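Local coordinates for protein flavin-dependent thymidylate synthase (Thermus thermophilus, PDB 6J61) that probably catalyses the reductive methylation of dUMP to dTMP with methylenetetrahydrofolate, NADPH and FAD, working as a homotetramer, at residues Gly13-Ile27 / Pro60-Ala72. Sequence-based numbering, arbitrary orientation.
With FAD (flavin-adenine dinucleotide), chain E.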
# COMPACT_ATOMS: atom_id res chain seq x y z
N GLY A 13 -10.60 -11.24 -25.80
CA GLY A 13 -9.60 -10.64 -24.92
C GLY A 13 -8.17 -11.07 -25.17
O GLY A 13 -7.88 -11.79 -26.12
N PHE A 14 -7.25 -10.61 -24.32
CA PHE A 14 -5.85 -10.97 -24.46
C PHE A 14 -4.97 -10.48 -23.31
O PHE A 14 -5.42 -9.72 -22.45
CB PHE A 14 -5.30 -10.45 -25.80
CG PHE A 14 -5.32 -8.94 -25.95
CD1 PHE A 14 -4.33 -8.15 -25.35
CD2 PHE A 14 -6.31 -8.31 -26.70
CE1 PHE A 14 -4.32 -6.76 -25.51
CE2 PHE A 14 -6.31 -6.92 -26.87
CZ PHE A 14 -5.31 -6.14 -26.27
N VAL A 15 -3.73 -10.93 -23.30
CA VAL A 15 -2.75 -10.53 -22.30
C VAL A 15 -1.46 -10.36 -23.10
O VAL A 15 -1.03 -11.27 -23.81
CB VAL A 15 -2.56 -11.63 -21.22
CG1 VAL A 15 -1.39 -11.27 -20.32
CG2 VAL A 15 -3.82 -11.77 -20.39
N ARG A 16 -0.85 -9.18 -22.99
CA ARG A 16 0.38 -8.87 -23.71
C ARG A 16 1.46 -8.29 -22.77
O ARG A 16 1.20 -7.35 -22.02
CB ARG A 16 0.07 -7.86 -24.85
CG ARG A 16 1.29 -7.27 -25.58
CD ARG A 16 0.88 -6.54 -26.87
NE ARG A 16 0.39 -5.18 -26.64
CZ ARG A 16 1.17 -4.15 -26.32
NH1 ARG A 16 2.48 -4.31 -26.21
NH2 ARG A 16 0.65 -2.95 -26.10
N LEU A 17 2.65 -8.86 -22.79
CA LEU A 17 3.72 -8.35 -21.92
C LEU A 17 4.28 -7.06 -22.53
O LEU A 17 4.94 -7.09 -23.56
CB LEU A 17 4.85 -9.37 -21.77
CG LEU A 17 6.02 -8.85 -20.93
CD1 LEU A 17 5.55 -8.68 -19.50
CD2 LEU A 17 7.20 -9.81 -20.98
N VAL A 18 4.03 -5.93 -21.88
CA VAL A 18 4.52 -4.67 -22.41
C VAL A 18 5.99 -4.47 -22.04
O VAL A 18 6.82 -4.24 -22.93
CB VAL A 18 3.63 -3.50 -21.92
CG1 VAL A 18 4.21 -2.16 -22.34
CG2 VAL A 18 2.24 -3.66 -22.52
N ASP A 19 6.33 -4.57 -20.75
CA ASP A 19 7.73 -4.42 -20.34
C ASP A 19 8.04 -5.34 -19.17
O ASP A 19 7.13 -5.97 -18.61
CB ASP A 19 8.05 -2.98 -19.95
CG ASP A 19 9.54 -2.67 -20.01
OD1 ASP A 19 10.33 -3.58 -20.35
OD2 ASP A 19 9.94 -1.51 -19.74
N GLN A 20 9.31 -5.43 -18.80
CA GLN A 20 9.73 -6.27 -17.71
C GLN A 20 11.03 -5.76 -17.13
O GLN A 20 11.97 -5.48 -17.87
CB GLN A 20 9.92 -7.71 -18.21
CG GLN A 20 10.09 -8.75 -17.12
CD GLN A 20 10.68 -10.06 -17.62
OE1 GLN A 20 10.25 -10.62 -18.64
NE2 GLN A 20 11.67 -10.58 -16.89
N MET A 21 11.10 -5.61 -15.81
CA MET A 21 12.32 -5.15 -15.16
C MET A 21 12.93 -6.27 -14.32
O MET A 21 12.42 -6.61 -13.24
CB MET A 21 12.06 -3.94 -14.26
CG MET A 21 13.32 -3.45 -13.57
SD MET A 21 13.13 -2.05 -12.46
CE MET A 21 12.44 -2.85 -11.10
N GLY A 22 14.01 -6.85 -14.82
CA GLY A 22 14.69 -7.92 -14.11
C GLY A 22 14.12 -9.30 -14.35
O GLY A 22 12.99 -9.45 -14.81
N ASP A 23 14.94 -10.31 -14.05
CA ASP A 23 14.55 -11.72 -14.18
C ASP A 23 15.11 -12.44 -12.96
O ASP A 23 15.42 -11.78 -11.96
CB ASP A 23 15.11 -12.34 -15.48
CG ASP A 23 16.64 -12.21 -15.61
OD1 ASP A 23 17.35 -12.01 -14.59
OD2 ASP A 23 17.14 -12.34 -16.75
N ASP A 24 15.25 -13.76 -13.03
CA ASP A 24 15.76 -14.54 -11.89
C ASP A 24 17.03 -13.95 -11.28
O ASP A 24 17.22 -14.01 -10.06
CB ASP A 24 16.05 -16.00 -12.28
CG ASP A 24 14.79 -16.79 -12.62
OD1 ASP A 24 13.79 -16.65 -11.89
OD2 ASP A 24 14.81 -17.57 -13.61
N ARG A 25 17.88 -13.37 -12.12
CA ARG A 25 19.13 -12.78 -11.65
C ARG A 25 18.91 -11.57 -10.75
O ARG A 25 19.71 -11.31 -9.84
CB ARG A 25 20.00 -12.37 -12.84
CG ARG A 25 20.43 -13.53 -13.71
CD ARG A 25 21.13 -13.05 -14.96
NE ARG A 25 20.45 -11.89 -15.53
CZ ARG A 25 20.65 -11.42 -16.75
NH1 ARG A 25 21.53 -12.01 -17.55
NH2 ARG A 25 19.98 -10.35 -17.16
N ALA A 26 17.82 -10.85 -11.00
CA ALA A 26 17.50 -9.66 -10.22
C ALA A 26 17.12 -10.00 -8.77
O ALA A 26 17.47 -9.28 -7.84
CB ALA A 26 16.38 -8.90 -10.91
N ILE A 27 16.41 -11.11 -8.59
CA ILE A 27 16.00 -11.54 -7.26
C ILE A 27 17.25 -11.81 -6.43
O ILE A 27 17.43 -11.27 -5.33
CB ILE A 27 15.18 -12.81 -7.33
CG1 ILE A 27 14.09 -12.67 -8.39
CG2 ILE A 27 14.55 -13.09 -6.00
CD1 ILE A 27 13.39 -13.96 -8.70
N PRO A 60 13.24 -9.53 -2.05
CA PRO A 60 13.98 -9.79 -3.29
C PRO A 60 13.10 -9.98 -4.50
O PRO A 60 13.43 -9.51 -5.61
CB PRO A 60 14.78 -11.04 -2.95
CG PRO A 60 15.08 -10.82 -1.49
CD PRO A 60 13.74 -10.36 -0.95
N PHE A 61 11.96 -10.65 -4.30
CA PHE A 61 11.01 -10.89 -5.38
C PHE A 61 10.28 -9.63 -5.83
O PHE A 61 9.68 -9.59 -6.91
CB PHE A 61 10.02 -11.97 -4.96
CG PHE A 61 10.65 -13.32 -4.74
CD1 PHE A 61 11.26 -13.63 -3.53
CD2 PHE A 61 10.66 -14.26 -5.77
CE1 PHE A 61 11.88 -14.87 -3.35
CE2 PHE A 61 11.27 -15.50 -5.59
CZ PHE A 61 11.88 -15.81 -4.38
N GLU A 62 10.31 -8.59 -5.01
CA GLU A 62 9.65 -7.35 -5.39
C GLU A 62 10.54 -6.52 -6.31
O GLU A 62 10.09 -5.50 -6.85
CB GLU A 62 9.30 -6.52 -4.16
CG GLU A 62 7.92 -6.76 -3.62
CD GLU A 62 7.69 -5.99 -2.34
OE1 GLU A 62 8.14 -6.45 -1.28
OE2 GLU A 62 7.08 -4.90 -2.38
N MET A 63 11.79 -6.96 -6.50
CA MET A 63 12.72 -6.25 -7.35
C MET A 63 12.52 -6.58 -8.82
O MET A 63 13.24 -6.06 -9.68
CB MET A 63 14.17 -6.52 -6.96
CG MET A 63 14.57 -5.96 -5.59
SD MET A 63 13.99 -4.28 -5.35
CE MET A 63 14.43 -3.95 -3.64
N VAL A 64 11.55 -7.43 -9.11
CA VAL A 64 11.22 -7.83 -10.47
C VAL A 64 9.82 -7.29 -10.77
O VAL A 64 8.91 -7.46 -9.95
CB VAL A 64 11.24 -9.36 -10.62
CG1 VAL A 64 10.61 -9.78 -11.95
CG2 VAL A 64 12.68 -9.87 -10.52
N VAL A 65 9.63 -6.63 -11.91
CA VAL A 65 8.31 -6.08 -12.23
C VAL A 65 7.83 -6.40 -13.64
O VAL A 65 8.60 -6.43 -14.58
CB VAL A 65 8.31 -4.53 -12.04
CG1 VAL A 65 6.93 -3.95 -12.35
CG2 VAL A 65 8.70 -4.18 -10.62
N PHE A 66 6.53 -6.65 -13.76
CA PHE A 66 5.90 -6.94 -15.05
C PHE A 66 4.81 -5.91 -15.33
O PHE A 66 4.12 -5.45 -14.42
CB PHE A 66 5.28 -8.35 -15.05
CG PHE A 66 6.28 -9.47 -15.11
CD1 PHE A 66 7.09 -9.75 -14.01
CD2 PHE A 66 6.44 -10.22 -16.27
CE1 PHE A 66 8.05 -10.77 -14.08
CE2 PHE A 66 7.40 -11.24 -16.34
CZ PHE A 66 8.20 -11.51 -15.25
N LYS A 67 4.67 -5.54 -16.60
CA LYS A 67 3.67 -4.57 -17.02
C LYS A 67 2.91 -5.18 -18.20
O LYS A 67 3.50 -5.49 -19.23
CB LYS A 67 4.36 -3.26 -17.42
CG LYS A 67 3.41 -2.15 -17.83
CD LYS A 67 4.02 -0.76 -17.67
CE LYS A 67 5.25 -0.54 -18.57
NZ LYS A 67 5.74 0.87 -18.51
N PHE A 68 1.61 -5.36 -18.05
CA PHE A 68 0.80 -5.95 -19.11
C PHE A 68 -0.26 -5.03 -19.72
O PHE A 68 -0.66 -4.02 -19.12
CB PHE A 68 0.07 -7.21 -18.61
CG PHE A 68 0.98 -8.27 -18.04
CD1 PHE A 68 1.45 -8.18 -16.73
CD2 PHE A 68 1.35 -9.37 -18.81
CE1 PHE A 68 2.25 -9.18 -16.19
CE2 PHE A 68 2.15 -10.38 -18.27
CZ PHE A 68 2.60 -10.28 -16.96
N HIS A 69 -0.70 -5.40 -20.91
CA HIS A 69 -1.74 -4.71 -21.66
C HIS A 69 -2.83 -5.79 -21.67
O HIS A 69 -2.67 -6.84 -22.30
CB HIS A 69 -1.25 -4.41 -23.08
CG HIS A 69 -2.27 -3.72 -23.94
ND1 HIS A 69 -2.02 -3.38 -25.25
CD2 HIS A 69 -3.54 -3.33 -23.69
CE1 HIS A 69 -3.09 -2.80 -25.77
NE2 HIS A 69 -4.03 -2.76 -24.85
N VAL A 70 -3.90 -5.55 -20.93
CA VAL A 70 -4.98 -6.53 -20.83
C VAL A 70 -6.31 -6.02 -21.36
O VAL A 70 -6.71 -4.88 -21.10
CB VAL A 70 -5.19 -6.96 -19.35
CG1 VAL A 70 -6.16 -8.16 -19.27
CG2 VAL A 70 -3.85 -7.28 -18.70
N LYS A 71 -7.00 -6.88 -22.09
CA LYS A 71 -8.31 -6.57 -22.65
C LYS A 71 -9.23 -7.62 -22.04
O LYS A 71 -9.00 -8.82 -22.20
CB LYS A 71 -8.27 -6.70 -24.18
CG LYS A 71 -9.56 -6.32 -24.88
CD LYS A 71 -9.43 -6.42 -26.39
CE LYS A 71 -10.74 -6.01 -27.06
NZ LYS A 71 -10.76 -6.27 -28.52
N ALA A 72 -10.27 -7.17 -21.33
CA ALA A 72 -11.17 -8.11 -20.69
C ALA A 72 -12.53 -7.53 -20.37
O ALA A 72 -12.72 -6.32 -20.37
CB ALA A 72 -10.54 -8.63 -19.40
PA FAD E . 4.05 -5.70 4.77
O1A FAD E . 5.16 -4.72 4.64
O2A FAD E . 3.04 -5.21 5.93
O5B FAD E . 3.28 -5.76 3.37
C5B FAD E . 2.34 -6.83 3.40
C4B FAD E . 1.93 -7.15 1.97
O4B FAD E . 1.33 -5.98 1.36
C3B FAD E . 3.15 -7.51 1.13
O3B FAD E . 3.44 -8.90 1.15
C2B FAD E . 2.77 -7.00 -0.26
O2B FAD E . 2.01 -7.99 -0.95
C1B FAD E . 1.94 -5.72 0.06
N9A FAD E . 2.76 -4.47 0.10
C8A FAD E . 2.93 -3.64 1.19
N7A FAD E . 3.69 -2.64 0.89
C5A FAD E . 4.07 -2.74 -0.40
C6A FAD E . 4.88 -1.96 -1.28
N6A FAD E . 5.48 -0.80 -0.81
N1A FAD E . 5.05 -2.37 -2.56
C2A FAD E . 4.48 -3.50 -3.02
N3A FAD E . 3.71 -4.26 -2.24
C4A FAD E . 3.48 -3.92 -0.94
N1 FAD E . 14.35 -7.73 4.89
C2 FAD E . 15.49 -7.12 4.54
O2 FAD E . 15.44 -5.93 4.25
N3 FAD E . 16.69 -7.76 4.48
C4 FAD E . 16.82 -9.10 4.79
O4 FAD E . 17.90 -9.66 4.74
C4X FAD E . 15.58 -9.84 5.19
N5 FAD E . 15.57 -11.13 5.50
C5X FAD E . 14.43 -11.78 5.86
C6 FAD E . 14.47 -13.18 6.19
C7 FAD E . 13.31 -13.85 6.56
C7M FAD E . 13.41 -15.33 6.89
C8 FAD E . 12.05 -13.16 6.62
C8M FAD E . 10.78 -13.88 7.02
C9 FAD E . 11.98 -11.79 6.31
C9A FAD E . 13.16 -11.07 5.92
N10 FAD E . 13.13 -9.67 5.59
C10 FAD E . 14.31 -9.04 5.22
C1' FAD E . 11.88 -8.88 5.64
C2' FAD E . 11.02 -9.03 4.37
O2' FAD E . 11.82 -8.86 3.20
C3' FAD E . 9.87 -7.98 4.41
O3' FAD E . 10.39 -6.65 4.32
C4' FAD E . 9.04 -8.11 5.72
O4' FAD E . 8.92 -9.49 6.11
C5' FAD E . 7.64 -7.55 5.50
O5' FAD E . 6.86 -8.54 4.83
P FAD E . 5.66 -7.83 4.07
O1P FAD E . 6.20 -6.80 3.13
O2P FAD E . 4.86 -8.95 3.25
O3P FAD E . 4.64 -7.18 5.19
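Strands 13-21 and 65-72 pair antiparallel in the central sheet of the ThyX fold, with a classic beta bulge midway. At the bulge two residues, Val-18 and Asp-19, stand opposite the single Lys-67. Val-18 N donates to Lys-67 O at 2.7 Å, and Asp-19 N adds a weak bond to the same oxygen. Lys-67 NZ hydrogen-bonds to Met-63 O of a second subunit.

On the face carrying Phe-14, Arg-16 and His-69, the imidazole is held at an edge and over a face. Arg-16 NH2 donates to His-69 ND1 at 2.8 Å, tilted from the ring plane, and the guanidinium stands nearly perpendicular to the imidazole. A bend at chi3 (81°) turns the arginine tip back to this nitrogen. The edge of Phe-14 meets the imidazole face in a T-shaped stack, centroids 5.1 Å apart. His-69 NE2 is hydrogen-bonded to Glu-167 OE2, so both ring nitrogens have partners. A leucine in place of His-69 would probably leave Arg-16 and Glu-167 without this shared partner and the Phe-14 edge without its ring face.

The other face packs against helix 191-207 through Val-15 and Phe-68. Here the Gln-20 amide stacks on the Phe-66 ring, planes 15° apart. Gln-20 NE2 is tied to Gly-22 O at 2.7 Å.

Past the strands, helix 24-32 meets residues 60-64, where Glu-62 lines the FAD pocket. Ile-27 CG2 sits over the centre of the Phe-61 ring, 3.9 Å from its centroid.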